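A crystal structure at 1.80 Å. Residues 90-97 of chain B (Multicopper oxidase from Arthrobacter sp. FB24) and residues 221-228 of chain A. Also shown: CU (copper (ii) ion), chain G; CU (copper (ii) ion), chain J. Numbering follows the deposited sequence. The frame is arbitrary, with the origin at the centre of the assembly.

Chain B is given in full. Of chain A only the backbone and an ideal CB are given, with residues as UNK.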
ATOM      1  N   ILE B  90      -6.570  23.556 -12.719  1.00 19.74           N
ATOM      2  CA  ILE B  90      -7.180  22.697 -11.719  1.00 19.41           C
ATOM      3  C   ILE B  90      -7.566  21.382 -12.380  1.00 19.42           C
ATOM      4  O   ILE B  90      -8.370  21.342 -13.316  1.00 19.04           O
ATOM      5  CB  ILE B  90      -8.404  23.306 -11.013  1.00 19.83           C
ATOM      6  CG1 ILE B  90      -8.119  24.738 -10.531  1.00 18.39           C
ATOM      7  CG2 ILE B  90      -8.793  22.434  -9.808  1.00 19.01           C
ATOM      8  CD1 ILE B  90      -9.359  25.442  -9.981  1.00 19.32           C
ATOM      9  N   HIS B  91      -6.966  20.312 -11.873  1.00 19.34           N
ATOM     10  CA  HIS B  91      -7.341  18.974 -12.283  1.00 19.54           C
ATOM     11  C   HIS B  91      -8.153  18.331 -11.174  1.00 19.59           C
ATOM     12  O   HIS B  91      -7.684  18.197 -10.052  1.00 19.26           O
ATOM     13  CB  HIS B  91      -6.109  18.130 -12.600  1.00 19.83           C
ATOM     14  CG  HIS B  91      -6.431  16.686 -12.816  1.00 19.61           C
ATOM     15  ND1 HIS B  91      -7.250  16.258 -13.840  1.00 20.44           N
ATOM     16  CD2 HIS B  91      -6.079  15.576 -12.125  1.00 21.42           C
ATOM     17  CE1 HIS B  91      -7.386  14.946 -13.772  1.00 20.30           C
ATOM     18  NE2 HIS B  91      -6.685  14.507 -12.744  1.00 21.06           N
ATOM     19  N   PHE B  92      -9.379  17.939 -11.506  1.00 20.26           N
ATOM     20  CA  PHE B  92     -10.268  17.258 -10.572  1.00 20.83           C
ATOM     21  C   PHE B  92     -10.226  15.735 -10.707  1.00 20.77           C
ATOM     22  O   PHE B  92     -10.157  15.198 -11.818  1.00 20.42           O
ATOM     23  CB  PHE B  92     -11.704  17.729 -10.800  1.00 21.26           C
ATOM     24  CG  PHE B  92     -12.025  19.031 -10.124  1.00 22.12           C
ATOM     25  CD1 PHE B  92     -12.606  19.038  -8.857  1.00 24.00           C
ATOM     26  CD2 PHE B  92     -11.745  20.241 -10.744  1.00 23.48           C
ATOM     27  CE1 PHE B  92     -12.904  20.242  -8.217  1.00 25.19           C
ATOM     28  CE2 PHE B  92     -12.037  21.462 -10.111  1.00 25.14           C
ATOM     29  CZ  PHE B  92     -12.616  21.453  -8.844  1.00 24.04           C
ATOM     30  N   HIS B  93     -10.270  15.057  -9.566  1.00 20.69           N
ATOM     31  CA  HIS B  93     -10.523  13.624  -9.514  1.00 21.92           C
ATOM     32  C   HIS B  93     -12.037  13.465  -9.458  1.00 22.76           C
ATOM     33  O   HIS B  93     -12.664  13.733  -8.434  1.00 24.89           O
ATOM     34  CB  HIS B  93      -9.865  13.011  -8.275  1.00 21.53           C
ATOM     35  CG  HIS B  93      -8.376  12.869  -8.374  1.00 22.14           C
ATOM     36  ND1 HIS B  93      -7.738  11.652  -8.255  1.00 21.86           N
ATOM     37  CD2 HIS B  93      -7.402  13.785  -8.589  1.00 20.68           C
ATOM     38  CE1 HIS B  93      -6.433  11.828  -8.369  1.00 22.09           C
ATOM     39  NE2 HIS B  93      -6.202  13.112  -8.581  1.00 21.45           N
ATOM     40  N   GLY B  94     -12.624  13.056 -10.570  1.00 22.68           N
ATOM     41  CA  GLY B  94     -14.071  12.988 -10.734  1.00 22.91           C
ATOM     42  C   GLY B  94     -14.301  12.752 -12.214  1.00 22.79           C
ATOM     43  O   GLY B  94     -13.364  12.827 -13.001  1.00 23.35           O
ATOM     44  N   VAL B  95     -15.538  12.459 -12.595  1.00 22.72           N
ATOM     45  CA  VAL B  95     -15.850  12.176 -13.985  1.00 22.53           C
ATOM     46  C   VAL B  95     -16.158  13.488 -14.704  1.00 22.72           C
ATOM     47  O   VAL B  95     -16.962  14.290 -14.219  1.00 22.53           O
ATOM     48  CB  VAL B  95     -17.020  11.174 -14.103  1.00 22.81           C
ATOM     49  CG1 VAL B  95     -17.479  11.038 -15.544  1.00 22.71           C
ATOM     50  CG2 VAL B  95     -16.608   9.814 -13.543  1.00 22.94           C
ATOM     51  N   HIS B  96     -15.502  13.705 -15.844  1.00 22.18           N
ATOM     52  CA  HIS B  96     -15.699  14.916 -16.637  1.00 22.12           C
ATOM     53  C   HIS B  96     -15.184  14.754 -18.072  1.00 22.20           C
ATOM     54  O   HIS B  96     -14.446  13.813 -18.377  1.00 21.95           O
ATOM     55  CB  HIS B  96     -15.002  16.103 -15.960  1.00 22.02           C
ATOM     56  CG  HIS B  96     -13.568  15.843 -15.630  1.00 21.07           C
ATOM     57  ND1 HIS B  96     -13.123  15.677 -14.340  1.00 20.24           N
ATOM     58  CD2 HIS B  96     -12.481  15.705 -16.425  1.00 21.05           C
ATOM     59  CE1 HIS B  96     -11.821  15.459 -14.350  1.00 20.35           C
ATOM     60  NE2 HIS B  96     -11.406  15.467 -15.604  1.00 21.02           N
ATOM     61  N   ARG B  97     -15.575  15.688 -18.939  1.00 22.28           N
ATOM     62  CA  ARG B  97     -15.103  15.741 -20.314  1.00 22.50           C
ATOM     63  C   ARG B  97     -13.620  16.080 -20.351  1.00 22.30           C
ATOM     64  O   ARG B  97     -13.098  16.708 -19.424  1.00 22.09           O
ATOM     65  CB  ARG B  97     -15.864  16.806 -21.106  1.00 22.77           C
ATOM     66  CG  ARG B  97     -17.333  16.491 -21.360  1.00 25.25           C
ATOM     67  CD  ARG B  97     -18.048  17.715 -21.911  1.00 29.74           C
ATOM     68  NE  ARG B  97     -18.425  18.642 -20.842  1.00 32.76           N
ATOM     69  CZ  ARG B  97     -18.600  19.955 -20.994  1.00 35.04           C
ATOM     70  NH1 ARG B  97     -18.416  20.535 -22.178  1.00 35.39           N
ATOM     71  NH2 ARG B  97     -18.955  20.695 -19.948  1.00 34.60           N
TER
ATOM     72  N   UNK A 221      -1.285   3.722 -10.143  1.00 14.89           N
ATOM     73  CA  UNK A 221      -1.977   3.847 -11.423  1.00 15.43           C
ATOM     74  C   UNK A 221      -3.147   4.775 -11.230  1.00 15.31           C
ATOM     75  O   UNK A 221      -3.996   4.530 -10.367  1.00 15.02           O
ATOM     76  CB  UNK A 221      -2.436   2.488 -11.956  1.00 15.43           C
ATOM     77  N   UNK A 222      -3.222   5.816 -12.053  1.00 15.25           N
ATOM     78  CA  UNK A 222      -4.339   6.755 -11.999  1.00 15.74           C
ATOM     79  C   UNK A 222      -4.807   7.069 -13.403  1.00 15.60           C
ATOM     80  O   UNK A 222      -3.987   7.233 -14.295  1.00 15.01           O
ATOM     81  CB  UNK A 222      -3.945   8.039 -11.266  1.00 15.74           C
ATOM     82  N   UNK A 223      -6.123   7.159 -13.590  1.00 16.42           N
ATOM     83  CA  UNK A 223      -6.709   7.557 -14.866  1.00 17.43           C
ATOM     84  C   UNK A 223      -7.499   8.868 -14.698  1.00 17.13           C
ATOM     85  O   UNK A 223      -8.333   8.983 -13.799  1.00 17.44           O
ATOM     86  CB  UNK A 223      -7.613   6.448 -15.408  1.00 17.43           C
ATOM     87  N   UNK A 224      -7.227   9.842 -15.562  1.00 17.42           N
ATOM     88  CA  UNK A 224      -7.947  11.122 -15.545  1.00 17.27           C
ATOM     89  C   UNK A 224      -9.394  10.973 -15.970  1.00 17.20           C
ATOM     90  O   UNK A 224      -9.694  10.274 -16.945  1.00 16.53           O
ATOM     91  CB  UNK A 224      -7.250  12.133 -16.457  1.00 17.27           C
ATOM     92  N   UNK A 225     -10.276  11.661 -15.250  1.00 17.54           N
ATOM     93  CA  UNK A 225     -11.691  11.791 -15.608  1.00 17.62           C
ATOM     94  C   UNK A 225     -12.539  10.536 -15.527  1.00 18.33           C
ATOM     95  O   UNK A 225     -13.682  10.521 -15.994  1.00 18.39           O
ATOM     96  CB  UNK A 225     -11.786  12.331 -17.036  1.00 17.62           C
ATOM     97  N   UNK A 226     -11.992   9.482 -14.924  1.00 18.13           N
ATOM     98  CA  UNK A 226     -12.624   8.172 -14.972  1.00 18.23           C
ATOM     99  C   UNK A 226     -12.448   7.407 -13.668  1.00 17.82           C
ATOM    100  O   UNK A 226     -11.548   7.706 -12.883  1.00 18.27           O
ATOM    101  CB  UNK A 226     -12.054   7.356 -16.134  1.00 18.23           C
ATOM    102  N   UNK A 227     -13.328   6.434 -13.441  1.00 17.66           N
ATOM    103  CA  UNK A 227     -13.284   5.583 -12.267  1.00 17.18           C
ATOM    104  C   UNK A 227     -13.396   4.141 -12.738  1.00 17.34           C
ATOM    105  O   UNK A 227     -13.989   3.874 -13.788  1.00 17.94           O
ATOM    106  CB  UNK A 227     -14.394   5.936 -11.275  1.00 17.18           C
ATOM    107  N   UNK A 228     -12.786   3.232 -11.993  1.00 16.36           N
ATOM    108  CA  UNK A 228     -12.814   1.814 -12.359  1.00 16.19           C
ATOM    109  C   UNK A 228     -13.129   0.958 -11.147  1.00 16.33           C
ATOM    110  O   UNK A 228     -12.869   1.367 -10.014  1.00 16.28           O
ATOM    111  CB  UNK A 228     -11.480   1.386 -12.974  1.00 16.19           C
TER
HETATM  112 CU    CU G 304      -2.420  13.295 -14.083  0.50 28.54          CU
HETATM  113 CU    CU J 303      -4.277  13.491  -8.793  0.60 23.54          CU

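Position 221 has its ideal CB beyond reach of the chain B stretch, so chain B does not restrict the choice; it is Phe221(A), in an extended strand.

At position 222 CA-to-CB points toward chain B, and the ideal CB lies 5.4 Å from CE1 of His93(B). The imidazoles of His91(B) and His93(B) lie ahead, and NE2 of His93(B) binds copper of chain J at 2.0 Å. A flat side chain of middle length would fit, aromatic or amide. The residue is His222(A), chi1 t. Its ring lies nearly parallel to that of His93(B) but slid aside (planes at 20°, CE1 to CE1 3.3 Å), and it meets His91(B) rim to rim, NE2 to NE2 3.7 Å.

Position 223 points away and opens a type II turn that runs to position 226. Many residues would do; it is Ile223(A), and a branched side chain suits its strand angles.

Position 224 points sideways, yet its ideal CB is 3.9 Å from CE1 of His91(B), and copper of chain G lies within a side chain's reach. A planar group able to lie on imidazole would suit, and one with a metal ligand better still. His224(A) does both: its ring stacks face to face on His91(B), centroids 3.9 Å apart, while NE2 binds the copper at 1.9 Å.

Position 225 has phi/psi of 68/11, which favours glycine, and an ideal CB would sit 3.3 Å from O of His96(B), tight for a carbon. Glycine is the clear candidate, and Gly225(A) is found. Its bare CA lies over the face of the His96(B) ring, 3.9 Å from CA to the centroid, and 3.3 Å from O of Gly94(B), a CA-H...O contact. Its own O receives a second, from CA of Val95(B) at 3.4 Å. No direct hydrogen bond joins the stretches; instead one water links N of Gly225(A) to O of Phe92(B).

Position 226 closes the turn and points away, so chain B asks little of it and many side chains would serve; a polar one could also turn back to hydrogen-bond the turn's own backbone. Asn226(A) braces the turn: its ND2 donates to O of His224(A) at 2.9 Å.

Position 227 points sideways, with its ideal CB 5.0 Å from CG2 of Val95(B). A large apolar side chain could reach that methyl and the glycine beside it. Phe227(A), chi1 m, turns its ring edge to Gly94(B), CE1 to CA 3.7 Å, and its CD1 lies 4.0 Å from CG2 of Val95(B).

Position 228 is out of reach, leaving chain B no say; it is Phe228(A).

Chain A (221-228) FHIHGNFF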
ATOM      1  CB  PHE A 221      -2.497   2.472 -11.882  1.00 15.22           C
ATOM      2  CG  PHE A 221      -3.269   2.500 -13.176  1.00 16.28           C
ATOM      3  CD1 PHE A 221      -2.673   2.088 -14.367  1.00 16.94           C
ATOM      4  CD2 PHE A 221      -4.607   2.904 -13.200  1.00 16.69           C
ATOM      5  CE1 PHE A 221      -3.394   2.101 -15.574  1.00 16.26           C
ATOM      6  CE2 PHE A 221      -5.326   2.930 -14.403  1.00 18.99           C
ATOM      7  CZ  PHE A 221      -4.721   2.525 -15.584  1.00 17.67           C
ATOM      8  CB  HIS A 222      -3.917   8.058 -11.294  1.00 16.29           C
ATOM      9  CG  HIS A 222      -4.937   9.152 -11.389  1.00 17.62           C
ATOM     10  ND1 HIS A 222      -6.215   9.024 -10.887  1.00 20.22           N
ATOM     11  CD2 HIS A 222      -4.874  10.390 -11.935  1.00 19.53           C
ATOM     12  CE1 HIS A 222      -6.896  10.132 -11.119  1.00 21.02           C
ATOM     13  NE2 HIS A 222      -6.103  10.978 -11.751  1.00 20.64           N
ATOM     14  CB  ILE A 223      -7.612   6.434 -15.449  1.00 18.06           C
ATOM     15  CG1 ILE A 223      -8.329   6.889 -16.713  1.00 19.91           C
ATOM     16  CG2 ILE A 223      -8.632   5.942 -14.408  1.00 19.96           C
ATOM     17  CD1 ILE A 223      -7.458   6.961 -17.901  1.00 22.29           C
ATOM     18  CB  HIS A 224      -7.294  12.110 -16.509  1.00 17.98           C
ATOM     19  CG  HIS A 224      -6.016  12.705 -16.009  1.00 18.09           C
ATOM     20  ND1 HIS A 224      -5.599  13.968 -16.377  1.00 18.82           N
ATOM     21  CD2 HIS A 224      -5.062  12.222 -15.174  1.00 17.98           C
ATOM     22  CE1 HIS A 224      -4.442  14.234 -15.801  1.00 19.35           C
ATOM     23  NE2 HIS A 224      -4.094  13.192 -15.066  1.00 19.12           N
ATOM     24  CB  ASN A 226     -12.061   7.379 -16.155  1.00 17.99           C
ATOM     25  CG  ASN A 226     -12.598   7.875 -17.486  1.00 18.33           C
ATOM     26  OD1 ASN A 226     -13.660   7.453 -17.930  1.00 20.84           O
ATOM     27  ND2 ASN A 226     -11.873   8.792 -18.116  1.00 18.34           N
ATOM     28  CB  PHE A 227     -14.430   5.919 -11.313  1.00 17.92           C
ATOM     29  CG  PHE A 227     -14.118   7.053 -10.388  1.00 17.83           C
ATOM     30  CD1 PHE A 227     -14.025   8.352 -10.876  1.00 19.94           C
ATOM     31  CD2 PHE A 227     -13.890   6.822  -9.033  1.00 18.92           C
ATOM     32  CE1 PHE A 227     -13.713   9.404 -10.025  1.00 19.97           C
ATOM     33  CE2 PHE A 227     -13.581   7.875  -8.177  1.00 20.18           C
ATOM     34  CZ  PHE A 227     -13.492   9.159  -8.683  1.00 19.23           C
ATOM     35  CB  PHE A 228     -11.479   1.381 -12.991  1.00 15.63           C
ATOM     36  CG  PHE A 228     -10.262   1.770 -12.193  1.00 14.55           C
ATOM     37  CD1 PHE A 228      -9.805   0.960 -11.156  1.00 13.65           C
ATOM     38  CD2 PHE A 228      -9.553   2.940 -12.501  1.00 14.06           C
ATOM     39  CE1 PHE A 228      -8.683   1.309 -10.406  1.00 14.64           C
ATOM     40  CE2 PHE A 228      -8.426   3.288 -11.765  1.00 13.90           C
ATOM     41  CZ  PHE A 228      -7.990   2.464 -10.717  1.00 14.40           C
TER
HETATM   42  O   HOH W   1     -14.576  10.971 -18.530  1.00 21.54           O
HETATM   43  O   HOH W   2      -9.502  12.600 -12.771  1.00 26.05           O
HETATM   44  O   HOH W   3     -10.924  10.627 -11.593  1.00 21.94           O
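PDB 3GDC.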